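Uncharacterized protein yqbN (Bacillus subtilis, PDB 3KLU) is of unknown function but belongs to the XkdN-like phage tail assembly chaperone family and so probably assists in phage-like tail assembly. Local coordinates at residues V9-L12 with S13-M16; T51-I54 with D55-K59. All blocks are in the same frame, centred on the assembly; numbering follows the deposited sequence.

Contact 1: residues V9-L12 with S13-M16; sequences VYDL and SFFM
Asp11 and Ser13 make the central polar contact of this short turn. The carboxylate oxygen Asp11 OD1 takes two bonds from the same residue. Ser13 OG donates to Asp11 OD1 at 2.6 Å, arriving on the syn side of the carboxylate and about 20° out of its plane. The backbone amide Ser13 N also donates, 2.9 Å from Asp11 OD1, and comes in nearly along the C-O direction. Two donors on one oxygen should fix the rotation of the carboxylate. They probably favour its charged form as well.

The second oxygen of the same group meets an aromatic ring. Asp11 OD2 lies 3.6 Å from CZ of Phe14. The carboxylate and the ring are turned 31° against each other, and the two side chains cross at about a right angle. Asp11 OD1 and Ser13 OG both sit over one face of the Phe14 ring, displaced toward its rim.

Leu12 makes the apolar contacts. Its CB touches the terminal methyl CE of selenomethionine Met16 at 3.7 Å. The Met16 chain is somewhat bent at its last torsion, and CE also comes 3.4 Å from Leu12 O. Met16 is poorly ordered, so its contacts are less certain than the Asp11-Ser13 bonds. Leu12 CD2 packs more loosely on Phe15 CD2, at 4.2 Å.

The backbone positions these groups. Phe15 N donates to Leu12 O at 3.1 Å. Met16 N bonds Ser13 O in the same i to i+3 pattern. Asp11 swings its CG anti to the backbone N (chi1 -178°), which carries OD1 forward to Ser13. An aspartate side chain that accepts the amide two residues on forms an Asx turn, here leading into a short 3-10 turn on the exposed N-terminal arm.

Contact 2: residues T51-I54 with D55-K59; sequences TDRI and DELEK
Arg53 and Glu56 form the charged contact of this helix. Arg53 NH1 lies 3.0 Å from Glu56 OE2 in a salt bridge. Its hydrogen bond is weak, with an N-H...O angle of 129°. The carboxylate sits at the edge of the guanidinium, but the two planes are 74° apart, so the groups do not pair flat. The other carboxylate oxygen, Glu56 OE1, rests 3.5 Å from CD of Arg53. The stronger polar partner of Arg53 is Glu88, which forms a salt bridge with NE. The guanidinium therefore meets two acidic residues, through NH1 and NE. They help hold it in place and probably offset its charge.

Van der Waals packing is made by Leu57, on one face of the guanidinium. Leu57 CD2 stands over that face, toward its rim, and is 3.9 Å from Arg53 NH2. A bend at chi2 of Arg53 (51°) turns its chain along the helix toward Leu57 and Glu56. Leu57 CG also lies 3.4 Å from Arg53 O.

The backbone bonds are those of an alpha helix. Asp55 N bonds Thr51 O, Glu56 N bonds Asp52 O at 3.1 Å, Leu57 N bonds Arg53 O, and Glu58 N bonds Ile54 O at 3.0 Å. Asp55 N has a further weak bond to Asp52 O. Just ahead of the helix, Thr50 OG1 bonds Arg53 N, as an N-cap side chain does.

Like charges also come near each other. Asp52 OD1 and Asp55 OD2 are 4.7 Å apart. Asp52 lies in the first turn, where the helix dipole would probably favour an acid; Asp55 is about one turn further on. On the inner side, Leu57 is buried against Phe81, Arg84 and Glu88, and Glu58 also touches Phe81. These contacts, with the Arg53-Glu88 bridge, dock helix 51-60 on helix 78-89, a short way after strand 44-46.

How the contacts relate
The two contacts come in series along the chain. Contact 1 closes before contact 2 opens, and strands 26-28 and 44-46 lie between them in sequence. Their centres are 26 Å apart, and their nearest atoms about 13 Å apart, so they do not touch. Contact 1 lies in the loop before the first strand, 31 Å from the centre of the chain. Contact 2 is nearer, at 14 Å, on helix 51-60 and tied to helix 78-89. They share no helix or strand. The first is a local turn on an extended N-terminal arm; the second belongs to the folded body of helices and a small antiparallel sheet. The arm's turn thus lies well away from that body.

Contact 1: residues V9-L12 with S13-M16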
# COMPACT_ATOMS: atom_id res chain seq x y z
N VAL A 9 4.99 -37.53 13.43
CA VAL A 9 4.01 -36.53 13.82
C VAL A 9 4.54 -35.09 13.78
O VAL A 9 5.25 -34.63 14.67
CB VAL A 9 3.43 -36.83 15.23
CG1 VAL A 9 4.54 -36.82 16.27
CG2 VAL A 9 2.35 -35.82 15.57
N TYR A 10 4.17 -34.39 12.71
CA TYR A 10 4.57 -33.00 12.48
C TYR A 10 3.78 -32.01 13.34
O TYR A 10 2.56 -32.14 13.50
CB TYR A 10 4.37 -32.68 11.00
CG TYR A 10 5.38 -33.36 10.11
CD1 TYR A 10 6.73 -32.99 10.18
CD2 TYR A 10 5.01 -34.33 9.19
CE1 TYR A 10 7.67 -33.57 9.35
CE2 TYR A 10 5.96 -34.92 8.35
CZ TYR A 10 7.29 -34.53 8.44
OH TYR A 10 8.25 -35.09 7.64
N ASP A 11 4.49 -31.02 13.87
CA ASP A 11 3.90 -30.00 14.75
C ASP A 11 3.41 -28.75 14.01
O ASP A 11 4.18 -27.84 13.69
CB ASP A 11 4.91 -29.58 15.82
CG ASP A 11 4.35 -28.57 16.78
OD1 ASP A 11 3.27 -28.01 16.53
OD2 ASP A 11 5.00 -28.32 17.81
N LEU A 12 2.12 -28.69 13.78
CA LEU A 12 1.54 -27.60 13.04
C LEU A 12 1.12 -26.36 13.86
O LEU A 12 0.57 -25.40 13.29
CB LEU A 12 0.34 -28.17 12.27
CG LEU A 12 0.71 -29.35 11.36
CD1 LEU A 12 -0.52 -29.95 10.72
CD2 LEU A 12 1.64 -28.87 10.27
N SER A 13 1.35 -26.33 15.16
CA SER A 13 0.94 -25.17 15.93
C SER A 13 1.62 -23.89 15.41
O SER A 13 1.04 -22.80 15.46
CB SER A 13 1.29 -25.38 17.39
OG SER A 13 2.66 -25.72 17.50
N PHE A 14 2.83 -24.03 14.88
CA PHE A 14 3.61 -22.90 14.38
C PHE A 14 3.04 -22.18 13.18
O PHE A 14 3.42 -21.05 12.91
CB PHE A 14 5.02 -23.34 14.02
CG PHE A 14 5.72 -24.04 15.12
CD1 PHE A 14 5.69 -23.51 16.41
CD2 PHE A 14 6.37 -25.25 14.89
CE1 PHE A 14 6.31 -24.19 17.44
CE2 PHE A 14 6.97 -25.92 15.91
CZ PHE A 14 6.95 -25.40 17.20
N PHE A 15 2.17 -22.84 12.44
CA PHE A 15 1.58 -22.21 11.28
C PHE A 15 0.17 -21.75 11.59
O PHE A 15 -0.66 -21.57 10.69
CB PHE A 15 1.58 -23.19 10.13
CG PHE A 15 2.94 -23.74 9.83
CD1 PHE A 15 3.88 -22.97 9.17
CD2 PHE A 15 3.31 -24.99 10.29
CE1 PHE A 15 5.19 -23.45 8.99
CE2 PHE A 15 4.59 -25.46 10.11
CZ PHE A 15 5.52 -24.70 9.47
N MSE A 16 -0.13 -21.54 12.86
CA MSE A 16 -1.46 -21.09 13.18
C MSE A 16 -1.48 -19.76 13.89
O MSE A 16 -0.54 -19.42 14.61
CB MSE A 16 -2.18 -22.16 13.95
CG MSE A 16 -2.58 -23.25 13.02
SE MSE A 16 -3.27 -24.74 13.98
CE MSE A 16 -2.73 -26.24 12.85

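Contact 2: residues T51-I54 with D55-K59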
# COMPACT_ATOMS: atom_id res chain seq x y z
N THR A 51 -2.69 -12.50 0.82
CA THR A 51 -2.53 -13.16 -0.45
C THR A 51 -3.92 -13.29 -1.08
O THR A 51 -4.09 -13.05 -2.27
CB THR A 51 -1.87 -14.53 -0.22
OG1 THR A 51 -0.56 -14.32 0.35
CG2 THR A 51 -1.81 -15.33 -1.52
N ASP A 52 -4.92 -13.64 -0.27
CA ASP A 52 -6.30 -13.75 -0.76
C ASP A 52 -6.70 -12.42 -1.42
O ASP A 52 -7.30 -12.39 -2.50
CB ASP A 52 -7.30 -14.03 0.40
CG ASP A 52 -7.32 -15.51 0.86
OD1 ASP A 52 -6.61 -16.33 0.25
OD2 ASP A 52 -8.05 -15.87 1.82
N ARG A 53 -6.35 -11.33 -0.77
CA ARG A 53 -6.74 -10.01 -1.27
C ARG A 53 -6.05 -9.61 -2.56
O ARG A 53 -6.63 -8.93 -3.40
CB ARG A 53 -6.49 -8.94 -0.21
CG ARG A 53 -6.93 -7.57 -0.65
CD ARG A 53 -8.39 -7.58 -1.18
NE ARG A 53 -8.78 -6.22 -1.60
CZ ARG A 53 -9.86 -5.90 -2.31
NH1 ARG A 53 -10.72 -6.82 -2.73
NH2 ARG A 53 -10.08 -4.62 -2.59
N ILE A 54 -4.79 -10.04 -2.70
CA ILE A 54 -4.03 -9.73 -3.90
C ILE A 54 -4.69 -10.50 -5.04
O ILE A 54 -4.65 -10.10 -6.22
CB ILE A 54 -2.56 -10.13 -3.69
CG1 ILE A 54 -1.92 -9.21 -2.62
CG2 ILE A 54 -1.81 -10.03 -4.97
CD1 ILE A 54 -0.65 -9.75 -1.94
N ASP A 55 -5.33 -11.61 -4.68
CA ASP A 55 -6.00 -12.42 -5.68
C ASP A 55 -7.25 -11.72 -6.18
O ASP A 55 -7.43 -11.60 -7.37
CB ASP A 55 -6.36 -13.78 -5.12
CG ASP A 55 -5.18 -14.72 -5.09
OD1 ASP A 55 -4.32 -14.62 -6.00
OD2 ASP A 55 -5.11 -15.57 -4.17
N GLU A 56 -8.11 -11.26 -5.28
CA GLU A 56 -9.29 -10.57 -5.77
C GLU A 56 -8.89 -9.35 -6.58
O GLU A 56 -9.60 -8.95 -7.50
CB GLU A 56 -10.18 -10.09 -4.65
CG GLU A 56 -10.10 -10.83 -3.37
CD GLU A 56 -10.98 -10.15 -2.35
OE1 GLU A 56 -10.68 -10.19 -1.14
OE2 GLU A 56 -11.98 -9.56 -2.79
N LEU A 57 -7.76 -8.73 -6.25
CA LEU A 57 -7.36 -7.56 -7.02
C LEU A 57 -6.95 -7.96 -8.43
O LEU A 57 -7.23 -7.24 -9.39
CB LEU A 57 -6.22 -6.80 -6.35
CG LEU A 57 -6.73 -6.01 -5.14
CD1 LEU A 57 -5.57 -5.43 -4.32
CD2 LEU A 57 -7.70 -4.91 -5.65
N GLU A 58 -6.28 -9.09 -8.56
CA GLU A 58 -5.84 -9.50 -9.88
C GLU A 58 -7.06 -9.75 -10.74
O GLU A 58 -7.16 -9.24 -11.85
CB GLU A 58 -5.00 -10.76 -9.83
CG GLU A 58 -4.15 -10.89 -11.06
CD GLU A 58 -3.72 -12.31 -11.31
OE1 GLU A 58 -3.28 -12.98 -10.35
OE2 GLU A 58 -3.81 -12.74 -12.48
N LYS A 59 -7.98 -10.54 -10.20
CA LYS A 59 -9.23 -10.87 -10.86
C LYS A 59 -9.90 -9.56 -11.30
O LYS A 59 -10.23 -9.37 -12.47
CB LYS A 59 -10.11 -11.62 -9.86
CG LYS A 59 -11.60 -11.55 -10.11
CD LYS A 59 -12.34 -12.28 -9.00
CE LYS A 59 -13.85 -12.02 -9.03
NZ LYS A 59 -14.22 -10.59 -8.76